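Local coordinates for hypothetical protein yigZ (Escherichia coli, PDB 1VI7) that is of unknown cellular function but may bind guanyl ribonucleotides and hydrolyse ribonucleoside triphosphates, at residues E5-P10 and V95-A100; I9-V14 and T132-T137; T137-Y142 and A179-K184. One frame throughout, in Å; residues are numbered along the deposited sequence.

How the contacts relate
From the N terminus, the chain first runs through strand 7-10, which takes part in two contacts. Contact 1 closes a loop of 84 residues by bringing 95-100, the entry to strand 98-105 of the five-stranded sheet, against it. Contact 2 starts from the same stretch, sharing Ile9 and Pro10, and closes a longer loop of 117 residues onto strand 133-136, so the two loops overlap along most of their length. Contact 2 builds the two-stranded ribbon, and contact 1 docks it on the large sheet. Contact 3 follows in series: the chain passes through Thr137, common to contacts 2 and 3, and closes a 36-residue loop within the separate four-stranded C-terminal sheet.

Contact 1. Residues E5-P10 and V95-A100; sequences ESWLIP and VGEITA
The indole of Trp7 presents its pyrrole edge to the carboxylate of Glu97, while Lys136 and Pro138 pack together on one side of the ring. OE1 of Glu97 lies near the ring plane, 3.3 Å from Trp7 NE1, in a weak, bent hydrogen bond with an N-H...O angle of 140°; this oxygen is crowded by another atom of the model, which makes the bond doubtful. The ring and carboxylate planes are turned 73° apart. Gly96 CA approaches Trp7 CD1 obliquely at 3.9 Å, and glycine suits this place because a CB would point at the indole, with no room for it beside CD1. The other carboxylate oxygen, OE2, is bound by His31 NE2, while Lys136 forms a long, weak ion pair with OE1. A chi1 of -55° sets Glu97 CG beside its own backbone N, and the chain beyond is extended, crossing Ile9 at a slant, with the Ile9 CG2 methyl 3.5 Å from Glu97 CD. An alanine here would probably leave His31 NE2 without its acceptor, take away the weak one of Trp7 NE1, and open a gap beside Ile9 CG2 where CG and CD had lain.

In the fold, this is where strand 7-10 of the two-stranded ribbon docks on the segment between helix 84-93 and strand 98-105 of the five-stranded sheet. One backbone bond spans the junction, from Gly96 N to Leu8 O at 2.9 Å. Proline, with no N-H to satisfy, offers its ring instead: Pro10 CD lies 3.6 Å from both Gly96 O and Glu97 O and meets one methyl of Val95, CG1, at 3.9 Å. Pro10 CG rests against CB, CG1 and CD1 of Ile98, and Leu131 touches both Pro10 and Ile98.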
ATOM      1  N   GLU A   5      15.051  -0.060  -0.268  1.00 64.11           N
ATOM      2  CA  GLU A   5      15.151  -1.399   0.301  1.00 63.10           C
ATOM      3  C   GLU A   5      13.855  -1.852   0.938  1.00 61.54           C
ATOM      4  O   GLU A   5      13.114  -2.679   0.380  1.00 61.46           O
ATOM      5  CB  GLU A   5      16.334  -1.474   1.254  1.00 65.57           C
ATOM      6  CG  GLU A   5      16.577  -0.270   2.119  1.00 69.82           C
ATOM      7  CD  GLU A   5      17.470   0.807   1.556  1.00 71.42           C
ATOM      8  OE1 GLU A   5      17.329   1.181   0.370  1.00 71.37           O
ATOM      9  OE2 GLU A   5      18.321   1.365   2.303  1.00 72.19           O
ATOM     10  N   SER A   6      13.521  -1.325   2.116  1.00 59.59           N
ATOM     11  CA  SER A   6      12.250  -1.689   2.738  1.00 55.88           C
ATOM     12  C   SER A   6      11.638  -0.434   3.377  1.00 53.96           C
ATOM     13  O   SER A   6      12.249   0.618   3.462  1.00 52.40           O
ATOM     14  CB  SER A   6      12.365  -2.790   3.765  1.00 53.16           C
ATOM     15  OG  SER A   6      12.971  -2.304   4.947  1.00 51.22           O
ATOM     16  N   TRP A   7      10.416  -0.624   3.830  1.00 52.46           N
ATOM     17  CA  TRP A   7       9.670   0.448   4.462  1.00 51.01           C
ATOM     18  C   TRP A   7       8.686  -0.103   5.493  1.00 49.19           C
ATOM     19  O   TRP A   7       8.557  -1.319   5.597  1.00 49.38           O
ATOM     20  CB  TRP A   7       8.972   1.280   3.404  1.00 50.35           C
ATOM     21  CG  TRP A   7       7.987   0.601   2.520  1.00 47.21           C
ATOM     22  CD1 TRP A   7       6.667   0.387   2.775  1.00 46.12           C
ATOM     23  CD2 TRP A   7       8.222   0.077   1.205  1.00 47.10           C
ATOM     24  NE1 TRP A   7       6.064  -0.240   1.723  1.00 45.84           N
ATOM     25  CE2 TRP A   7       7.000  -0.442   0.741  1.00 48.00           C
ATOM     26  CE3 TRP A   7       9.353  -0.009   0.386  1.00 44.84           C
ATOM     27  CZ2 TRP A   7       6.858  -1.043  -0.518  1.00 48.71           C
ATOM     28  CZ3 TRP A   7       9.206  -0.602  -0.854  1.00 45.85           C
ATOM     29  CH2 TRP A   7       7.986  -1.112  -1.302  1.00 46.44           C
ATOM     30  N   LEU A   8       8.018   0.785   6.225  1.00 46.16           N
ATOM     31  CA  LEU A   8       7.059   0.357   7.223  1.00 43.57           C
ATOM     32  C   LEU A   8       5.651   0.550   6.669  1.00 42.27           C
ATOM     33  O   LEU A   8       5.513   1.333   5.723  1.00 42.41           O
ATOM     34  CB  LEU A   8       7.192   1.137   8.527  1.00 44.46           C
ATOM     35  CG  LEU A   8       8.539   1.153   9.239  1.00 43.60           C
ATOM     36  CD1 LEU A   8       8.503   2.057  10.456  1.00 42.24           C
ATOM     37  CD2 LEU A   8       8.986  -0.239   9.644  1.00 43.76           C
ATOM     38  N   ILE A   9       4.715  -0.296   7.077  1.00 39.51           N
ATOM     39  CA  ILE A   9       3.321  -0.148   6.638  1.00 36.89           C
ATOM     40  C   ILE A   9       2.422  -0.392   7.843  1.00 35.96           C
ATOM     41  O   ILE A   9       2.924  -0.847   8.893  1.00 36.38           O
ATOM     42  CB  ILE A   9       2.979  -1.096   5.497  1.00 38.70           C
ATOM     43  CG1 ILE A   9       3.201  -2.572   5.862  1.00 35.25           C
ATOM     44  CG2 ILE A   9       3.780  -0.808   4.216  1.00 40.33           C
ATOM     45  CD1 ILE A   9       1.967  -3.284   6.328  1.00 29.13           C
ATOM     46  N   PRO A  10       1.123  -0.135   7.731  1.00 33.18           N
ATOM     47  CA  PRO A  10       0.220  -0.345   8.837  1.00 32.54           C
ATOM     48  C   PRO A  10      -0.035  -1.816   9.134  1.00 33.65           C
ATOM     49  O   PRO A  10      -0.560  -2.550   8.287  1.00 34.29           O
ATOM     50  CB  PRO A  10      -1.071   0.346   8.399  1.00 30.84           C
ATOM     51  CG  PRO A  10      -0.769   1.123   7.214  1.00 29.61           C
ATOM     52  CD  PRO A  10       0.487   0.567   6.613  1.00 31.11           C
ATOM     53  N   VAL A  95       5.453   6.200   6.183  1.00 36.71           N
ATOM     54  CA  VAL A  95       4.777   4.916   6.215  1.00 37.33           C
ATOM     55  C   VAL A  95       4.144   4.700   4.834  1.00 38.70           C
ATOM     56  O   VAL A  95       3.299   5.492   4.400  1.00 37.82           O
ATOM     57  CB  VAL A  95       3.701   4.865   7.308  1.00 32.97           C
ATOM     58  CG1 VAL A  95       2.805   3.653   7.197  1.00 28.89           C
ATOM     59  CG2 VAL A  95       4.345   4.970   8.681  1.00 31.62           C
ATOM     60  N   GLY A  96       4.577   3.623   4.184  1.00 38.52           N
ATOM     61  CA  GLY A  96       4.056   3.307   2.864  1.00 39.01           C
ATOM     62  C   GLY A  96       2.721   2.600   2.911  1.00 39.16           C
ATOM     63  O   GLY A  96       2.250   2.151   3.956  1.00 39.08           O
ATOM     64  N   GLU A  97       1.980   2.618   1.783  1.00 37.78           N
ATOM     65  CA  GLU A  97       0.802   1.778   1.691  1.00 37.23           C
ATOM     66  C   GLU A  97      -0.264   2.059   2.720  1.00 37.75           C
ATOM     67  O   GLU A  97      -0.845   1.133   3.310  1.00 38.16           O
ATOM     68  CB  GLU A  97       1.227   0.300   1.855  1.00 35.90           C
ATOM     69  CG  GLU A  97       2.285  -0.202   0.910  1.00 31.89           C
ATOM     70  CD  GLU A  97       2.581  -1.679   1.034  1.00 30.84           C
ATOM     71  OE1 GLU A  97       3.611  -2.099   0.469  1.00 26.19           O
ATOM     72  OE2 GLU A  97       1.810  -2.400   1.717  1.00 33.94           O
ATOM     73  N   ILE A  98      -0.696   3.310   2.833  1.00 38.35           N
ATOM     74  CA  ILE A  98      -1.745   3.645   3.807  1.00 35.95           C
ATOM     75  C   ILE A  98      -2.695   4.671   3.210  1.00 36.78           C
ATOM     76  O   ILE A  98      -2.250   5.547   2.479  1.00 38.12           O
ATOM     77  CB  ILE A  98      -1.107   4.182   5.097  1.00 27.52           C
ATOM     78  CG1 ILE A  98      -2.124   4.713   6.085  1.00 27.57           C
ATOM     79  CG2 ILE A  98      -0.076   5.227   4.751  1.00 25.01           C
ATOM     80  CD1 ILE A  98      -1.581   5.018   7.468  1.00 29.24           C
ATOM     81  N   THR A  99      -3.923   4.680   3.682  1.00 36.85           N
ATOM     82  CA  THR A  99      -4.954   5.572   3.191  1.00 38.14           C
ATOM     83  C   THR A  99      -5.702   6.152   4.374  1.00 38.69           C
ATOM     84  O   THR A  99      -5.748   5.478   5.407  1.00 38.26           O
ATOM     85  CB  THR A  99      -5.897   4.741   2.286  1.00 40.11           C
ATOM     86  OG1 THR A  99      -5.244   4.510   1.025  1.00 39.01           O
ATOM     87  CG2 THR A  99      -7.222   5.416   2.050  1.00 39.34           C
ATOM     88  N   ALA A 100      -6.266   7.351   4.242  1.00 38.98           N
ATOM     89  CA  ALA A 100      -6.970   7.907   5.409  1.00 39.58           C
ATOM     90  C   ALA A 100      -8.294   8.530   5.000  1.00 38.73           C
ATOM     91  O   ALA A 100      -8.452   8.917   3.844  1.00 39.26           O
ATOM     92  CB  ALA A 100      -6.085   8.942   6.102  1.00 41.02           C
TER

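Contact 2. Residues I9-V14 and T132-T137; sequences IPAAPV and TTQRKT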
ATOM      1  N   ILE A   9       4.715  -0.296   7.077  1.00 39.51           N
ATOM      2  CA  ILE A   9       3.321  -0.148   6.638  1.00 36.89           C
ATOM      3  C   ILE A   9       2.422  -0.392   7.843  1.00 35.96           C
ATOM      4  O   ILE A   9       2.924  -0.847   8.893  1.00 36.38           O
ATOM      5  CB  ILE A   9       2.979  -1.096   5.497  1.00 38.70           C
ATOM      6  CG1 ILE A   9       3.201  -2.572   5.862  1.00 35.25           C
ATOM      7  CG2 ILE A   9       3.780  -0.808   4.216  1.00 40.33           C
ATOM      8  CD1 ILE A   9       1.967  -3.284   6.328  1.00 29.13           C
ATOM      9  N   PRO A  10       1.123  -0.135   7.731  1.00 33.18           N
ATOM     10  CA  PRO A  10       0.220  -0.345   8.837  1.00 32.54           C
ATOM     11  C   PRO A  10      -0.035  -1.816   9.134  1.00 33.65           C
ATOM     12  O   PRO A  10      -0.560  -2.550   8.287  1.00 34.29           O
ATOM     13  CB  PRO A  10      -1.071   0.346   8.399  1.00 30.84           C
ATOM     14  CG  PRO A  10      -0.769   1.123   7.214  1.00 29.61           C
ATOM     15  CD  PRO A  10       0.487   0.567   6.613  1.00 31.11           C
ATOM     16  N   ALA A  11       0.067  -2.210  10.395  1.00 34.23           N
ATOM     17  CA  ALA A  11      -0.193  -3.558  10.877  1.00 33.07           C
ATOM     18  C   ALA A  11      -1.601  -3.717  11.421  1.00 33.07           C
ATOM     19  O   ALA A  11      -2.084  -4.784  11.818  1.00 33.09           O
ATOM     20  CB  ALA A  11       0.833  -3.919  11.953  1.00 28.54           C
ATOM     21  N   ALA A  12      -2.329  -2.623  11.511  1.00 33.35           N
ATOM     22  CA  ALA A  12      -3.697  -2.661  12.009  1.00 34.62           C
ATOM     23  C   ALA A  12      -4.327  -1.296  11.711  1.00 36.87           C
ATOM     24  O   ALA A  12      -3.608  -0.309  11.595  1.00 36.90           O
ATOM     25  CB  ALA A  12      -3.803  -2.957  13.479  1.00 30.81           C
ATOM     26  N   PRO A  13      -5.624  -1.330  11.496  1.00 38.25           N
ATOM     27  CA  PRO A  13      -6.387  -0.128  11.188  1.00 37.83           C
ATOM     28  C   PRO A  13      -6.490   0.729  12.437  1.00 36.70           C
ATOM     29  O   PRO A  13      -6.187   0.235  13.519  1.00 34.97           O
ATOM     30  CB  PRO A  13      -7.756  -0.685  10.797  1.00 38.56           C
ATOM     31  CG  PRO A  13      -7.896  -1.927  11.600  1.00 38.15           C
ATOM     32  CD  PRO A  13      -6.510  -2.502  11.690  1.00 38.69           C
ATOM     33  N   VAL A  14      -6.798   1.998  12.258  1.00 36.54           N
ATOM     34  CA  VAL A  14      -6.930   2.942  13.355  1.00 35.86           C
ATOM     35  C   VAL A  14      -8.188   3.792  13.088  1.00 38.75           C
ATOM     36  O   VAL A  14      -8.436   4.193  11.950  1.00 38.36           O
ATOM     37  CB  VAL A  14      -5.766   3.932  13.463  1.00 30.07           C
ATOM     38  CG1 VAL A  14      -5.982   4.954  14.562  1.00 21.69           C
ATOM     39  CG2 VAL A  14      -4.426   3.258  13.601  1.00 30.05           C
ATOM     40  N   THR A 132       0.122   1.371  14.552  1.00 27.05           N
ATOM     41  CA  THR A 132       1.144   0.339  14.791  1.00 25.80           C
ATOM     42  C   THR A 132       1.681  -0.107  13.442  1.00 25.36           C
ATOM     43  O   THR A 132       0.873  -0.199  12.497  1.00 26.31           O
ATOM     44  CB  THR A 132       0.571  -0.835  15.587  1.00 24.88           C
ATOM     45  OG1 THR A 132      -0.304  -1.662  14.796  1.00 22.38           O
ATOM     46  CG2 THR A 132      -0.211  -0.281  16.783  1.00 22.37           C
ATOM     47  N   THR A 133       2.965  -0.356  13.305  1.00 24.40           N
ATOM     48  CA  THR A 133       3.515  -0.693  12.004  1.00 26.69           C
ATOM     49  C   THR A 133       4.265  -1.994  11.916  1.00 28.43           C
ATOM     50  O   THR A 133       4.354  -2.769  12.855  1.00 28.44           O
ATOM     51  CB  THR A 133       4.444   0.469  11.547  1.00 26.31           C
ATOM     52  OG1 THR A 133       5.265   0.883  12.648  1.00 24.80           O
ATOM     53  CG2 THR A 133       3.666   1.667  11.037  1.00 19.37           C
ATOM     54  N   GLN A 134       4.792  -2.293  10.723  1.00 31.82           N
ATOM     55  CA  GLN A 134       5.612  -3.470  10.468  1.00 34.92           C
ATOM     56  C   GLN A 134       6.480  -3.300   9.221  1.00 35.76           C
ATOM     57  O   GLN A 134       5.977  -2.845   8.190  1.00 36.34           O
ATOM     58  CB  GLN A 134       4.783  -4.740  10.329  1.00 35.90           C
ATOM     59  CG  GLN A 134       3.500  -4.581   9.550  1.00 39.29           C
ATOM     60  CD  GLN A 134       2.861  -5.919   9.219  1.00 41.10           C
ATOM     61  OE1 GLN A 134       1.829  -6.303   9.768  1.00 37.67           O
ATOM     62  NE2 GLN A 134       3.505  -6.622   8.286  1.00 41.92           N
ATOM     63  N   ARG A 135       7.723  -3.764   9.269  1.00 37.10           N
ATOM     64  CA  ARG A 135       8.595  -3.615   8.105  1.00 39.78           C
ATOM     65  C   ARG A 135       8.082  -4.462   6.955  1.00 42.33           C
ATOM     66  O   ARG A 135       7.271  -5.364   7.123  1.00 42.63           O
ATOM     67  CB  ARG A 135      10.050  -3.884   8.390  1.00 37.77           C
ATOM     68  CG  ARG A 135      11.018  -3.602   7.259  1.00 34.28           C
ATOM     69  CD  ARG A 135      12.424  -3.414   7.828  1.00 38.38           C
ATOM     70  NE  ARG A 135      12.443  -2.243   8.697  1.00 43.17           N
ATOM     71  CZ  ARG A 135      12.400  -0.989   8.271  1.00 48.10           C
ATOM     72  NH1 ARG A 135      12.350  -0.722   6.965  1.00 51.07           N
ATOM     73  NH2 ARG A 135      12.389   0.032   9.126  1.00 47.95           N
ATOM     74  N   LYS A 136       8.548  -4.129   5.751  1.00 45.37           N
ATOM     75  CA  LYS A 136       8.076  -4.869   4.584  1.00 48.21           C
ATOM     76  C   LYS A 136       9.076  -4.881   3.457  1.00 49.36           C
ATOM     77  O   LYS A 136       9.126  -3.928   2.681  1.00 51.23           O
ATOM     78  CB  LYS A 136       6.734  -4.249   4.143  1.00 47.73           C
ATOM     79  CG  LYS A 136       6.166  -4.955   2.944  1.00 50.29           C
ATOM     80  CD  LYS A 136       4.886  -4.367   2.408  1.00 51.41           C
ATOM     81  CE  LYS A 136       4.706  -4.742   0.929  1.00 51.69           C
ATOM     82  NZ  LYS A 136       5.950  -4.406   0.167  1.00 53.09           N
ATOM     83  N   THR A 137       9.921  -5.910   3.382  1.00 50.84           N
ATOM     84  CA  THR A 137      10.894  -5.975   2.285  1.00 52.26           C
ATOM     85  C   THR A 137      10.265  -6.644   1.071  1.00 52.34           C
ATOM     86  O   THR A 137       9.835  -7.794   1.118  1.00 53.22           O
ATOM     87  CB  THR A 137      12.198  -6.651   2.660  1.00 54.16           C
ATOM     88  OG1 THR A 137      12.600  -6.302   4.004  1.00 55.62           O
ATOM     89  CG2 THR A 137      13.316  -6.165   1.725  1.00 55.41           C
TER
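A two-stranded antiparallel ribbon is formed here, strand 7-10 pairing with strand 133-136. Ile9 and Gln134 make up a hydrogen-bonded pair: Ile9 N donates to Gln134 O at 3.1 Å, and Gln134 N returns the bond to Ile9 O at 3.0 Å. Next comes the non-hydrogen-bonded pair of Pro10 and Thr133, a position where the ladder asks nothing of a backbone N-H, so a proline fits without costing a bond. Beyond it Ala11 N reaches Thr132 O almost straight, at an N-H...O angle of 177°.

Side chains fill in around this ladder. Ile9 and Gln134 stand on the same face. The Ile9 chi1 of 58° puts CG1 between the backbone N and carbonyl carbon, where it lies 3.6 Å from Gln134 O. Ile9 CD1 is 3.8 Å from Gln134 CG. The amide arm of Gln134 runs extended past CG, and its OE1 comes 3.4 Å from the methyl of Ala11; a small residue suits the spot because the glutamine lies over it. Ile9 CG2 brushes Lys136 CD at 4.1 Å, while the ammonium end of the lysine leads away to a long, weak ion pair with Glu97. At the other end Thr132 OG1 sits beside the CB methyls of Ala11 and Ala12. Thr133 CA makes a CA-H...O contact of 3.2 Å with Ile9 O, and the Thr133 CG2 methyl follows beside it.

Buried Ile9, which also touches His31 of strand 23-31, thus links the ribbon to the five-stranded sheet, whereas Gln134 and Thr132 are exposed and Thr133 partly so. The chemistry implies that main-chain bonds set the register, while aliphatic carbons, those of the polar side chains included, supply the packing.

Contact 3. Residues T137-Y142 and A179-K184; sequences TPLTEY and ALPAAK
The methyl of Ala179 is a small knob in a shallow hollow between two side chains, those of Leu139, just before strand 140-146, and Glu141 within it: Leu139 CB bounds it at 4.0 Å and Glu141 CG at 4.1 Å. Alanine suits the place because the strands are near each other here, with Thr140 O lying under the same methyl. On this face Ile166 of strand 164-170 touches both Ala179 and Glu141. Leu139 also lies alongside Pro181, with its CD1 3.7 Å from the proline ring atom CD.

The opposite face carries a larger bump. Leu180 pushes its CD2 methyl against the ring atom CD1 of Tyr142 at 3.5 Å, the two side chains crossing at about a right angle. A chi1 of 63° keeps Leu180 CG close to both its backbone N and its carbonyl carbon. Phe188 and Val185 of helix 185-196 touch Leu180 and Tyr142 respectively, so the pair belongs to the helix-covered side. Nearer the strand end, the Ala182 methyl settles beside Thr140 OG1.

Strands 140-146 and 174-180 are the central pair of a four-stranded antiparallel sheet with order 2-3-1-4 and two helices, the ferredoxin-like arrangement. Thr140 and Leu180 join them through two backbone bonds: Leu180 N to Thr140 O at 2.9 Å, and Thr140 N to Leu180 O at 3.2 Å, the latter donor standing 60° above the carbonyl plane. Pro181, lacking an N-H, follows directly where strand 174-180 ends. Two amide bonds thus join the strands, while aliphatic carbons of unequal bulk pack on each face.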
ATOM      1  N   THR A 137       9.921  -5.910   3.382  1.00 50.84           N
ATOM      2  CA  THR A 137      10.894  -5.975   2.285  1.00 52.26           C
ATOM      3  C   THR A 137      10.265  -6.644   1.071  1.00 52.34           C
ATOM      4  O   THR A 137       9.835  -7.794   1.118  1.00 53.22           O
ATOM      5  CB  THR A 137      12.198  -6.651   2.660  1.00 54.16           C
ATOM      6  OG1 THR A 137      12.600  -6.302   4.004  1.00 55.62           O
ATOM      7  CG2 THR A 137      13.316  -6.165   1.725  1.00 55.41           C
ATOM      8  N   PRO A 138      10.036  -5.854   0.028  1.00 52.70           N
ATOM      9  CA  PRO A 138       9.424  -6.326  -1.195  1.00 52.01           C
ATOM     10  C   PRO A 138      10.263  -7.362  -1.937  1.00 50.87           C
ATOM     11  O   PRO A 138      11.493  -7.301  -1.994  1.00 50.22           O
ATOM     12  CB  PRO A 138       9.325  -5.052  -2.051  1.00 51.44           C
ATOM     13  CG  PRO A 138      10.573  -4.310  -1.639  1.00 51.40           C
ATOM     14  CD  PRO A 138      10.576  -4.468  -0.128  1.00 52.06           C
ATOM     15  N   LEU A 139       9.561  -8.324  -2.521  1.00 48.85           N
ATOM     16  CA  LEU A 139      10.150  -9.382  -3.319  1.00 46.30           C
ATOM     17  C   LEU A 139      10.964  -8.793  -4.482  1.00 46.45           C
ATOM     18  O   LEU A 139      10.477  -7.877  -5.151  1.00 47.18           O
ATOM     19  CB  LEU A 139       8.994 -10.133  -3.999  1.00 41.28           C
ATOM     20  CG  LEU A 139       8.443 -11.401  -3.403  1.00 37.97           C
ATOM     21  CD1 LEU A 139       8.930 -11.671  -1.994  1.00 35.60           C
ATOM     22  CD2 LEU A 139       6.914 -11.402  -3.454  1.00 32.78           C
ATOM     23  N   THR A 140      12.031  -9.470  -4.865  1.00 45.82           N
ATOM     24  CA  THR A 140      12.758  -9.072  -6.083  1.00 45.21           C
ATOM     25  C   THR A 140      12.250  -9.897  -7.263  1.00 42.66           C
ATOM     26  O   THR A 140      11.720 -10.999  -7.052  1.00 41.99           O
ATOM     27  CB  THR A 140      14.267  -9.242  -5.912  1.00 48.86           C
ATOM     28  OG1 THR A 140      14.718  -8.290  -4.926  1.00 53.11           O
ATOM     29  CG2 THR A 140      14.999  -8.977  -7.218  1.00 48.46           C
ATOM     30  N   GLU A 141      12.247  -9.349  -8.471  1.00 40.32           N
ATOM     31  CA  GLU A 141      11.714 -10.088  -9.612  1.00 37.08           C
ATOM     32  C   GLU A 141      12.807 -10.472 -10.594  1.00 35.30           C
ATOM     33  O   GLU A 141      13.638  -9.650 -10.970  1.00 35.36           O
ATOM     34  CB  GLU A 141      10.667  -9.294 -10.362  1.00 38.23           C
ATOM     35  CG  GLU A 141       9.435  -8.887  -9.591  1.00 43.64           C
ATOM     36  CD  GLU A 141       8.320  -8.409 -10.518  1.00 47.61           C
ATOM     37  OE1 GLU A 141       8.640  -7.766 -11.550  1.00 47.85           O
ATOM     38  OE2 GLU A 141       7.143  -8.734 -10.246  1.00 48.64           O
ATOM     39  N   TYR A 142      12.772 -11.719 -11.044  1.00 33.16           N
ATOM     40  CA  TYR A 142      13.735 -12.222 -12.026  1.00 31.20           C
ATOM     41  C   TYR A 142      13.049 -12.946 -13.191  1.00 27.77           C
ATOM     42  O   TYR A 142      11.876 -13.252 -13.118  1.00 26.76           O
ATOM     43  CB  TYR A 142      14.627 -13.290 -11.371  1.00 32.53           C
ATOM     44  CG  TYR A 142      15.382 -12.882 -10.158  1.00 34.82           C
ATOM     45  CD1 TYR A 142      14.811 -12.919  -8.883  1.00 35.32           C
ATOM     46  CD2 TYR A 142      16.703 -12.467 -10.278  1.00 36.31           C
ATOM     47  CE1 TYR A 142      15.536 -12.553  -7.765  1.00 35.89           C
ATOM     48  CE2 TYR A 142      17.431 -12.063  -9.171  1.00 37.71           C
ATOM     49  CZ  TYR A 142      16.834 -12.119  -7.930  1.00 39.38           C
ATOM     50  OH  TYR A 142      17.548 -11.727  -6.824  1.00 45.21           O
ATOM     51  N   ALA A 179       9.423 -14.025  -8.688  1.00 29.45           N
ATOM     52  CA  ALA A 179       9.665 -13.098  -7.609  1.00 30.90           C
ATOM     53  C   ALA A 179       9.952 -13.853  -6.303  1.00 32.68           C
ATOM     54  O   ALA A 179       9.116 -14.611  -5.827  1.00 30.57           O
ATOM     55  CB  ALA A 179       8.470 -12.174  -7.394  1.00 25.39           C
ATOM     56  N   LEU A 180      11.066 -13.503  -5.675  1.00 35.45           N
ATOM     57  CA  LEU A 180      11.391 -14.097  -4.383  1.00 40.12           C
ATOM     58  C   LEU A 180      12.280 -13.183  -3.549  1.00 42.98           C
ATOM     59  O   LEU A 180      13.056 -12.385  -4.082  1.00 42.74           O
ATOM     60  CB  LEU A 180      12.122 -15.428  -4.634  1.00 41.91           C
ATOM     61  CG  LEU A 180      13.472 -15.267  -5.370  1.00 39.66           C
ATOM     62  CD1 LEU A 180      14.426 -16.361  -4.954  1.00 39.29           C
ATOM     63  CD2 LEU A 180      13.254 -15.287  -6.866  1.00 40.97           C
ATOM     64  N   PRO A 181      12.231 -13.365  -2.239  1.00 44.70           N
ATOM     65  CA  PRO A 181      13.056 -12.590  -1.326  1.00 46.39           C
ATOM     66  C   PRO A 181      14.464 -12.485  -1.872  1.00 48.11           C
ATOM     67  O   PRO A 181      14.965 -13.461  -2.428  1.00 47.76           O
ATOM     68  CB  PRO A 181      13.025 -13.461  -0.073  1.00 45.87           C
ATOM     69  CG  PRO A 181      11.615 -13.982  -0.082  1.00 46.23           C
ATOM     70  CD  PRO A 181      11.387 -14.337  -1.531  1.00 45.39           C
ATOM     71  N   ALA A 182      15.128 -11.341  -1.680  1.00 50.16           N
ATOM     72  CA  ALA A 182      16.505 -11.227  -2.172  1.00 52.22           C
ATOM     73  C   ALA A 182      17.471 -12.002  -1.287  1.00 52.45           C
ATOM     74  O   ALA A 182      18.642 -12.173  -1.641  1.00 52.68           O
ATOM     75  CB  ALA A 182      16.934  -9.785  -2.334  1.00 53.85           C
ATOM     76  N   ALA A 183      17.036 -12.387  -0.089  1.00 51.97           N
ATOM     77  CA  ALA A 183      17.884 -13.183   0.790  1.00 51.40           C
ATOM     78  C   ALA A 183      18.090 -14.569   0.168  1.00 51.66           C
ATOM     79  O   ALA A 183      19.209 -15.021  -0.075  1.00 52.01           O
ATOM     80  CB  ALA A 183      17.221 -13.348   2.152  1.00 51.32           C
ATOM     81  N   LYS A 184      16.966 -15.181  -0.210  1.00 49.56           N
ATOM     82  CA  LYS A 184      16.951 -16.531  -0.720  1.00 46.56           C
ATOM     83  C   LYS A 184      17.349 -16.824  -2.122  1.00 43.67           C
ATOM     84  O   LYS A 184      17.395 -17.996  -2.537  1.00 42.58           O
ATOM     85  CB  LYS A 184      15.539 -17.082  -0.375  1.00 48.44           C
ATOM     86  CG  LYS A 184      15.329 -16.910   1.149  1.00 49.08           C
ATOM     87  CD  LYS A 184      14.062 -17.612   1.580  1.00 50.12           C
ATOM     88  CE  LYS A 184      14.199 -18.257   2.958  1.00 48.24           C
ATOM     89  NZ  LYS A 184      12.913 -18.982   3.263  1.00 49.80           N
TER